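PDB 2R6H: NADH:ubiquinone oxidoreductase, Na translocating, F subunit from Porphyromonas gingivalis, which binds flavin-adenine dinucleotide as part of a flavoprotein subunit, pairing an FAD-binding barrel-type domain with an NAD-binding domain of the ferredoxin reductase type. Local coordinates for residues A[50-55]-A[129-134]; A[159-164]-A[186-191]; A[194-199]-A[224-229]. All blocks are in the same frame, centred on the assembly; numbering follows the deposited sequence.

Contact 1 of 3, residues A[50-55]-A[129-134]; sequences PKYNIR and SSYIFS. With FAD (flavin-adenine dinucleotide), chain H.
The short strand 52-55 runs alongside helix 127-132, with the CA atoms of I54 and Y131 the nearest pair at 7.4 Å, too far for the backbones to pair, so side chains reach across. Y131 does most of the work. Its CG stands anti to the backbone N (chi1 174°), which sends the phenol ring out to P50; there CD of the proline sits over the centre of one face of the Y131 ring, 3.7 Å from the centroid, a CH-pi contact. The same tyrosine uses its CB as well: Y131 CB lies over the face of the Y52 ring toward its rim, 3.7 Å from Y52 CE1. The two rings meet obliquely, their planes 42° apart. Y52 holds the crowded first torsion, CG between the backbone N and the carbonyl carbon (chi1 82°), which directs the ring at the helix, where its hydroxyl bonds to the carbonyl of I127. Further along the strand, I54 places CG2 4.0 Å from S130 O. The S130 hydroxyl is gripped from outside the pair, by G126 O and Y56 OH. The carbonyl of Y131 receives two bonds, from the S134 backbone N and from S134 OG, the latter along a lone pair. S129, turned away from the strand, binds FAD: its backbone N reaches O2P at 2.6 Å and nearly straight, and its OG bonds to the same oxygen at 2.9 Å. A helix presenting a backbone N-H to the flavin pyrophosphate is characteristic of the FAD-binding domain of the ferredoxin reductase family.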
# COMPACT_ATOMS: atom_id res chain seq x y z
N PRO A 50 19.30 9.69 4.41
CA PRO A 50 20.47 10.44 4.86
C PRO A 50 20.08 11.81 5.41
O PRO A 50 18.89 12.15 5.42
CB PRO A 50 21.23 10.64 3.57
CG PRO A 50 20.11 10.99 2.62
CD PRO A 50 18.93 10.10 3.04
N LYS A 51 21.06 12.58 5.87
CA LYS A 51 20.81 13.97 6.21
C LYS A 51 20.44 14.66 4.90
O LYS A 51 20.98 14.34 3.85
CB LYS A 51 22.06 14.61 6.83
CG LYS A 51 22.45 14.02 8.19
CD LYS A 51 23.61 14.78 8.87
CE LYS A 51 23.17 16.16 9.39
NZ LYS A 51 24.14 16.80 10.33
N TYR A 52 19.50 15.60 4.96
CA TYR A 52 19.05 16.24 3.74
C TYR A 52 18.07 17.39 3.97
O TYR A 52 17.61 17.65 5.08
CB TYR A 52 18.39 15.21 2.83
CG TYR A 52 16.96 14.93 3.23
CD1 TYR A 52 16.65 13.87 4.05
CD2 TYR A 52 15.93 15.76 2.80
CE1 TYR A 52 15.35 13.63 4.43
CE2 TYR A 52 14.63 15.53 3.18
CZ TYR A 52 14.34 14.46 3.99
OH TYR A 52 13.04 14.21 4.38
N ASN A 53 17.72 18.04 2.87
CA ASN A 53 16.89 19.21 2.89
C ASN A 53 16.04 19.17 1.63
O ASN A 53 16.59 19.00 0.56
CB ASN A 53 17.81 20.42 2.80
CG ASN A 53 17.18 21.68 3.31
OD1 ASN A 53 16.00 21.95 3.06
ND2 ASN A 53 17.96 22.47 4.04
N ILE A 54 14.72 19.32 1.73
CA ILE A 54 13.95 19.48 0.49
C ILE A 54 12.62 20.22 0.45
O ILE A 54 11.75 20.01 1.27
CB ILE A 54 13.73 18.16 -0.26
CG1 ILE A 54 13.68 18.50 -1.76
CG2 ILE A 54 12.47 17.47 0.23
CD1 ILE A 54 12.92 17.53 -2.61
N ARG A 55 12.48 21.07 -0.56
CA ARG A 55 11.22 21.77 -0.84
C ARG A 55 10.26 20.89 -1.66
O ARG A 55 10.65 20.31 -2.68
CB ARG A 55 11.51 23.07 -1.60
CG ARG A 55 12.43 24.03 -0.87
CD ARG A 55 12.58 25.35 -1.62
NE ARG A 55 13.87 25.48 -2.29
CZ ARG A 55 14.14 26.39 -3.23
NH1 ARG A 55 13.19 27.22 -3.64
NH2 ARG A 55 15.34 26.44 -3.78
N SER A 129 9.38 9.48 3.90
CA SER A 129 8.55 9.60 2.72
C SER A 129 8.93 10.85 1.91
O SER A 129 8.98 10.79 0.68
CB SER A 129 7.07 9.62 3.11
OG SER A 129 6.78 10.78 3.85
N SER A 130 9.24 11.96 2.59
CA SER A 130 9.57 13.21 1.91
C SER A 130 10.84 13.09 1.09
O SER A 130 10.95 13.74 0.05
CB SER A 130 9.71 14.38 2.89
OG SER A 130 8.50 14.64 3.58
N TYR A 131 11.80 12.28 1.54
CA TYR A 131 13.05 12.11 0.80
C TYR A 131 12.79 11.24 -0.40
O TYR A 131 13.19 11.58 -1.52
CB TYR A 131 14.17 11.52 1.67
CG TYR A 131 15.45 11.19 0.90
CD1 TYR A 131 16.30 12.20 0.45
CD2 TYR A 131 15.82 9.88 0.64
CE1 TYR A 131 17.47 11.91 -0.24
CE2 TYR A 131 16.99 9.58 -0.06
CZ TYR A 131 17.81 10.59 -0.49
OH TYR A 131 18.96 10.28 -1.18
N ILE A 132 12.12 10.11 -0.19
CA ILE A 132 11.82 9.22 -1.30
C ILE A 132 11.10 9.96 -2.41
O ILE A 132 11.44 9.83 -3.58
CB ILE A 132 11.00 8.01 -0.85
CG1 ILE A 132 11.86 7.10 0.03
CG2 ILE A 132 10.49 7.26 -2.05
CD1 ILE A 132 11.08 6.19 0.95
N PHE A 133 10.11 10.76 -2.04
CA PHE A 133 9.36 11.52 -3.03
C PHE A 133 10.22 12.46 -3.86
O PHE A 133 9.82 12.89 -4.94
CB PHE A 133 8.23 12.30 -2.38
CG PHE A 133 6.91 11.64 -2.52
CD1 PHE A 133 6.66 10.42 -1.93
CD2 PHE A 133 5.91 12.24 -3.26
CE1 PHE A 133 5.44 9.80 -2.07
CE2 PHE A 133 4.68 11.62 -3.40
CZ PHE A 133 4.45 10.41 -2.80
N SER A 134 11.41 12.79 -3.38
CA SER A 134 12.25 13.70 -4.13
C SER A 134 13.11 12.92 -5.12
O SER A 134 13.78 13.52 -5.95
CB SER A 134 13.14 14.48 -3.20
OG SER A 134 14.13 13.62 -2.70
PA FAD H . 7.81 10.38 9.93
O1A FAD H . 8.04 9.05 10.63
O2A FAD H . 8.94 11.40 10.13
O5B FAD H . 6.40 11.04 10.40
C5B FAD H . 5.17 10.40 10.10
C4B FAD H . 4.02 11.38 10.21
O4B FAD H . 3.95 11.91 11.52
C3B FAD H . 4.18 12.56 9.26
O3B FAD H . 2.97 12.74 8.56
C2B FAD H . 4.43 13.77 10.14
O2B FAD H . 3.76 14.90 9.63
C1B FAD H . 3.83 13.32 11.47
N9A FAD H . 4.43 13.98 12.67
C8A FAD H . 5.77 14.12 12.99
N7A FAD H . 5.87 14.78 14.17
C5A FAD H . 4.61 15.06 14.62
C6A FAD H . 4.12 15.71 15.76
N6A FAD H . 4.96 16.28 16.63
N1A FAD H . 2.75 15.85 15.95
C2A FAD H . 1.87 15.35 15.01
N3A FAD H . 2.35 14.71 13.88
C4A FAD H . 3.70 14.56 13.68
N1 FAD H . 4.66 2.90 4.41
C2 FAD H . 4.42 2.94 3.06
O2 FAD H . 4.11 4.02 2.56
N3 FAD H . 4.53 1.79 2.29
C4 FAD H . 4.89 0.58 2.86
O4 FAD H . 5.02 -0.48 2.22
C4X FAD H . 5.13 0.55 4.23
N5 FAD H . 5.49 -0.65 4.80
C5X FAD H . 5.72 -0.69 6.17
C6 FAD H . 6.07 -1.90 6.75
C7 FAD H . 6.31 -1.99 8.11
C7M FAD H . 6.69 -3.32 8.69
C8 FAD H . 6.20 -0.83 8.89
C8M FAD H . 6.45 -0.90 10.36
C9 FAD H . 5.85 0.38 8.31
C9A FAD H . 5.60 0.46 6.94
N10 FAD H . 5.25 1.67 6.35
C10 FAD H . 5.01 1.70 5.00
C1' FAD H . 5.30 2.97 7.08
C2' FAD H . 6.66 3.61 6.82
O2' FAD H . 7.66 2.77 7.33
C3' FAD H . 6.80 4.98 7.46
O3' FAD H . 6.27 4.99 8.77
C4' FAD H . 6.11 6.02 6.59
O4' FAD H . 6.88 6.13 5.43
C5' FAD H . 6.09 7.38 7.27
O5' FAD H . 7.35 7.61 7.84
P FAD H . 8.14 8.97 7.50
O1P FAD H . 9.59 8.85 7.90
O2P FAD H . 7.97 9.32 6.05
O3P FAD H . 7.42 10.08 8.39

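Contact 2 of 3, residues A[159-164]-A[186-191]; sequences MLYIGG and RKVSYW
Five backbone hydrogen bonds zip these segments together as parallel neighbours in a beta-alpha-beta crossover of the Rossmann-like NAD-binding domain, strand 158-164 being joined to 188-194 through helix 168-181. M159, Y161 and G163 turn their backbone groups to segment 186-191, while L160 and I162 bond to strand 256-261 on the other flank. M159 N meets K187 O almost along the C=O axis, and Y161 N gives a straight bond to S189 O in the carbonyl plane. In return, W191 N approaches Y161 O from above the carbonyl plane. With side chains alternating along each strand, L160, I162, S189 and W191 lie on one face of the sheet and M159, Y161, V188 and Y190 on the other. On the first face, L160 CD2 touches the indole at CD1, 3.5 Å away, while W191 NE1 makes a weak bond to S189 OG. On the second, Y161 CB packs obliquely on the Y190 ring, and V188 CG1 lies against Y161 CD1; the Y161 hydroxyl bonds to Q174 of the crossover helix. R186, with NH1 held by A157 O and E257, lies across selenomethionine M159 at about a right angle. The bend at chi3 (-137°) carries the methyl CE of M159 over one face of the R186 guanidinium, toward its rim.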
# COMPACT_ATOMS: atom_id res chain seq x y z
N MSE A 159 -9.50 -17.14 1.50
CA MSE A 159 -8.81 -15.92 1.86
C MSE A 159 -9.65 -14.71 1.49
O MSE A 159 -10.27 -14.66 0.42
CB MSE A 159 -7.47 -15.84 1.15
CG MSE A 159 -6.74 -17.17 1.02
SE MSE A 159 -4.83 -16.98 0.56
CE MSE A 159 -4.69 -18.38 -0.81
N LEU A 160 -9.68 -13.73 2.39
CA LEU A 160 -10.28 -12.44 2.13
C LEU A 160 -9.27 -11.34 2.42
O LEU A 160 -8.89 -11.14 3.57
CB LEU A 160 -11.52 -12.24 2.99
CG LEU A 160 -12.56 -11.22 2.51
CD1 LEU A 160 -13.92 -11.51 3.15
CD2 LEU A 160 -12.10 -9.80 2.81
N TYR A 161 -8.83 -10.63 1.38
CA TYR A 161 -7.87 -9.54 1.51
C TYR A 161 -8.58 -8.20 1.65
O TYR A 161 -9.51 -7.90 0.91
CB TYR A 161 -6.93 -9.51 0.31
CG TYR A 161 -5.83 -10.53 0.39
CD1 TYR A 161 -6.03 -11.84 -0.04
CD2 TYR A 161 -4.59 -10.20 0.91
CE1 TYR A 161 -5.03 -12.77 0.05
CE2 TYR A 161 -3.57 -11.13 1.00
CZ TYR A 161 -3.80 -12.41 0.56
OH TYR A 161 -2.77 -13.33 0.66
N ILE A 162 -8.14 -7.39 2.60
CA ILE A 162 -8.73 -6.08 2.84
C ILE A 162 -7.63 -5.04 2.79
O ILE A 162 -6.85 -4.92 3.72
CB ILE A 162 -9.35 -5.98 4.25
CG1 ILE A 162 -10.34 -7.12 4.51
CG2 ILE A 162 -10.02 -4.63 4.44
CD1 ILE A 162 -10.99 -7.03 5.86
N GLY A 163 -7.56 -4.26 1.72
CA GLY A 163 -6.52 -3.25 1.66
C GLY A 163 -7.03 -1.83 1.70
O GLY A 163 -8.17 -1.57 1.31
N GLY A 164 -6.18 -0.92 2.18
CA GLY A 164 -6.45 0.51 2.11
C GLY A 164 -5.16 1.30 1.94
O GLY A 164 -4.14 0.92 2.52
N ARG A 186 -7.03 -22.07 -4.24
CA ARG A 186 -7.74 -21.49 -3.13
C ARG A 186 -8.73 -20.42 -3.62
O ARG A 186 -8.53 -19.84 -4.69
CB ARG A 186 -6.75 -20.87 -2.15
CG ARG A 186 -6.02 -21.88 -1.34
CD ARG A 186 -6.11 -21.48 0.11
NE ARG A 186 -4.84 -21.06 0.67
CZ ARG A 186 -4.71 -20.36 1.79
NH1 ARG A 186 -5.79 -19.96 2.46
NH2 ARG A 186 -3.50 -20.04 2.22
N LYS A 187 -9.78 -20.18 -2.85
CA LYS A 187 -10.71 -19.10 -3.14
C LYS A 187 -10.24 -17.81 -2.46
O LYS A 187 -9.96 -17.79 -1.26
CB LYS A 187 -12.12 -19.46 -2.70
CG LYS A 187 -13.12 -18.34 -2.87
CD LYS A 187 -14.45 -18.89 -3.38
CE LYS A 187 -15.58 -17.92 -3.09
NZ LYS A 187 -15.52 -17.44 -1.69
N VAL A 188 -10.15 -16.74 -3.24
CA VAL A 188 -9.46 -15.54 -2.79
C VAL A 188 -10.17 -14.29 -3.27
O VAL A 188 -10.30 -14.07 -4.46
CB VAL A 188 -7.99 -15.50 -3.35
CG1 VAL A 188 -7.29 -14.24 -2.87
CG2 VAL A 188 -7.20 -16.73 -2.94
N SER A 189 -10.61 -13.46 -2.34
CA SER A 189 -11.14 -12.15 -2.72
C SER A 189 -10.24 -11.05 -2.15
O SER A 189 -9.66 -11.19 -1.07
CB SER A 189 -12.58 -11.98 -2.23
OG SER A 189 -12.68 -12.03 -0.82
N TYR A 190 -10.13 -9.95 -2.89
CA TYR A 190 -9.40 -8.78 -2.42
C TYR A 190 -10.32 -7.58 -2.47
O TYR A 190 -10.81 -7.22 -3.53
CB TYR A 190 -8.19 -8.55 -3.31
CG TYR A 190 -7.33 -7.38 -2.93
CD1 TYR A 190 -7.28 -6.92 -1.63
CD2 TYR A 190 -6.54 -6.74 -3.87
CE1 TYR A 190 -6.48 -5.85 -1.28
CE2 TYR A 190 -5.73 -5.68 -3.52
CZ TYR A 190 -5.70 -5.23 -2.23
OH TYR A 190 -4.89 -4.16 -1.88
N TRP A 191 -10.58 -6.97 -1.32
CA TRP A 191 -11.44 -5.79 -1.24
C TRP A 191 -10.59 -4.58 -0.90
O TRP A 191 -10.16 -4.44 0.24
CB TRP A 191 -12.49 -5.98 -0.15
CG TRP A 191 -13.39 -7.14 -0.38
CD1 TRP A 191 -13.07 -8.46 -0.28
CD2 TRP A 191 -14.77 -7.10 -0.76
NE1 TRP A 191 -14.16 -9.24 -0.58
CE2 TRP A 191 -15.21 -8.42 -0.88
CE3 TRP A 191 -15.66 -6.06 -1.01
CZ2 TRP A 191 -16.52 -8.74 -1.23
CZ3 TRP A 191 -16.95 -6.38 -1.36
CH2 TRP A 191 -17.37 -7.70 -1.47

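Contact 3 of 3, residues A[194-199]-A[224-229]; sequences ARSKNE and DPQPED
Two loops at the carboxyl ends of neighbouring parallel strands, 188-194 and 216-222, meet here in the Rossmann-like NAD-binding domain. One firm backbone bond joins them: D224 N gives to R195 O at 2.8 Å, in the carbonyl plane and on a lone pair. It continues the pairing of these strands, in which A194 bonds to the backbones of A221 and S223. The second crossing bond is weak, from K197 N to D229 OD1 at 3.3 Å, though straight at 171°. D229 OD1 is thereby shared between the loops, because the backbone N of Q226 bonds it more tightly at 2.6 Å, coming from above the carboxylate plane. With CG anti to its carbonyl carbon (chi1 -62°), D229 turns the carboxylate back over its own turn, where D229 N in turn bonds to Q226 O. The other carboxylate oxygen, OD2, rests against K197 CB. The ammonium of K197 stays apart from the carboxylate; the lysine chain runs alongside D229 O instead. S196 OG has only weak bonds within its segment, accepting from N198 N and giving to E199 OE1, while S196 CB packs on Q226 CG. The side chains of N198 and E199 find firmer partners elsewhere, R64 O and T22 OG1 respectively. A water links the loops weakly, accepting from R195 NE in the guanidinium plane and from Q226 NE2. R195 and D224 form a long salt bridge of charges alone: their planar groups stack 5° from parallel, with D224 OD1 over the centre of the guanidinium face, 3.9 Å from NH2.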
# COMPACT_ATOMS: atom_id res chain seq x y z
N ALA A 194 -10.62 2.85 -1.54
CA ALA A 194 -9.97 4.10 -1.89
C ALA A 194 -10.96 5.24 -1.73
O ALA A 194 -12.17 5.02 -1.80
CB ALA A 194 -9.42 4.04 -3.31
N ARG A 195 -10.48 6.45 -1.51
CA ARG A 195 -11.42 7.54 -1.30
C ARG A 195 -12.26 7.84 -2.56
O ARG A 195 -13.47 7.94 -2.46
CB ARG A 195 -10.76 8.78 -0.69
CG ARG A 195 -10.58 9.97 -1.61
CD ARG A 195 -9.91 11.13 -0.87
NE ARG A 195 -10.88 12.05 -0.26
CZ ARG A 195 -11.01 12.28 1.05
NH1 ARG A 195 -10.24 11.65 1.94
NH2 ARG A 195 -11.93 13.14 1.48
N SER A 196 -11.64 7.92 -3.73
CA SER A 196 -12.37 8.14 -4.99
C SER A 196 -11.77 7.40 -6.20
O SER A 196 -10.69 6.82 -6.11
CB SER A 196 -12.44 9.63 -5.34
OG SER A 196 -11.24 10.06 -5.97
N LYS A 197 -12.46 7.46 -7.34
CA LYS A 197 -11.98 6.75 -8.52
C LYS A 197 -10.54 7.06 -8.91
O LYS A 197 -9.83 6.17 -9.34
CB LYS A 197 -12.88 6.95 -9.74
CG LYS A 197 -12.53 5.99 -10.85
CD LYS A 197 -13.60 5.90 -11.94
CE LYS A 197 -13.31 6.85 -13.10
NZ LYS A 197 -13.63 6.22 -14.43
N ASN A 198 -10.13 8.32 -8.76
CA ASN A 198 -8.80 8.76 -9.19
C ASN A 198 -7.68 8.08 -8.40
O ASN A 198 -6.53 8.01 -8.87
CB ASN A 198 -8.69 10.28 -9.03
CG ASN A 198 -7.45 10.87 -9.72
OD1 ASN A 198 -7.15 10.56 -10.87
ND2 ASN A 198 -6.75 11.74 -9.01
N GLU A 199 -8.03 7.58 -7.22
CA GLU A 199 -7.03 7.05 -6.30
C GLU A 199 -6.80 5.54 -6.41
O GLU A 199 -6.04 4.96 -5.64
CB GLU A 199 -7.41 7.44 -4.87
CG GLU A 199 -6.69 8.69 -4.37
CD GLU A 199 -6.82 9.88 -5.31
OE1 GLU A 199 -7.91 10.50 -5.37
OE2 GLU A 199 -5.82 10.22 -5.97
N ASP A 224 -15.45 8.34 -0.58
CA ASP A 224 -15.97 9.66 -0.93
C ASP A 224 -15.96 9.86 -2.44
O ASP A 224 -15.24 10.73 -2.92
CB ASP A 224 -15.10 10.78 -0.33
CG ASP A 224 -14.85 10.64 1.19
OD1 ASP A 224 -14.01 9.81 1.61
OD2 ASP A 224 -15.47 11.41 1.97
N PRO A 225 -16.75 9.08 -3.19
CA PRO A 225 -16.70 9.17 -4.66
C PRO A 225 -16.97 10.60 -5.12
O PRO A 225 -17.81 11.27 -4.53
CB PRO A 225 -17.85 8.27 -5.13
CG PRO A 225 -18.19 7.42 -3.99
CD PRO A 225 -17.81 8.16 -2.73
N GLN A 226 -16.27 11.03 -6.17
CA GLN A 226 -16.45 12.35 -6.74
C GLN A 226 -17.34 12.29 -7.98
O GLN A 226 -17.24 11.34 -8.76
CB GLN A 226 -15.10 12.97 -7.11
CG GLN A 226 -14.11 13.00 -5.97
CD GLN A 226 -14.68 13.65 -4.73
OE1 GLN A 226 -15.48 14.58 -4.82
NE2 GLN A 226 -14.27 13.16 -3.56
N PRO A 227 -18.19 13.31 -8.18
CA PRO A 227 -19.12 13.40 -9.31
C PRO A 227 -18.51 12.95 -10.65
O PRO A 227 -19.19 12.34 -11.46
CB PRO A 227 -19.45 14.88 -9.35
CG PRO A 227 -19.39 15.30 -7.90
CD PRO A 227 -18.33 14.45 -7.26
N GLU A 228 -17.24 13.25 -10.87
CA GLU A 228 -16.61 12.89 -12.13
C GLU A 228 -16.34 11.40 -12.29
O GLU A 228 -15.88 10.95 -13.34
CB GLU A 228 -15.29 13.64 -12.30
CG GLU A 228 -14.33 13.54 -11.12
CD GLU A 228 -14.45 14.73 -10.18
OE1 GLU A 228 -15.60 15.11 -9.83
OE2 GLU A 228 -13.38 15.29 -9.82
N ASP A 229 -16.60 10.63 -11.25
CA ASP A 229 -16.22 9.22 -11.27
C ASP A 229 -17.21 8.39 -12.06
O ASP A 229 -16.87 7.32 -12.57
CB ASP A 229 -16.08 8.68 -9.84
CG ASP A 229 -14.99 9.39 -9.05
OD1 ASP A 229 -15.07 9.42 -7.80
OD2 ASP A 229 -14.04 9.91 -9.68
O HOH W 1 -11.11 12.68 -3.33

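The three contacts follow one another along the chain and sample both halves of the protein. Contact 1 belongs to the FAD-binding part and is the one that touches the cofactor, through S129. Contacts 2 and 3 lie in the NAD-binding part: strand 188-194 runs from the ladder of contact 2 into the loop of contact 3, whose centre is 21 Å away. Contact 1 is separated from them by 34 Å and 29 Å between centres, with nearest atoms about 14 Å and 11 Å apart, and lies on the opposite side of the chain's centre from contact 2. Even so, the side chain of Y190 in contact 2 comes within about 11 Å of FAD.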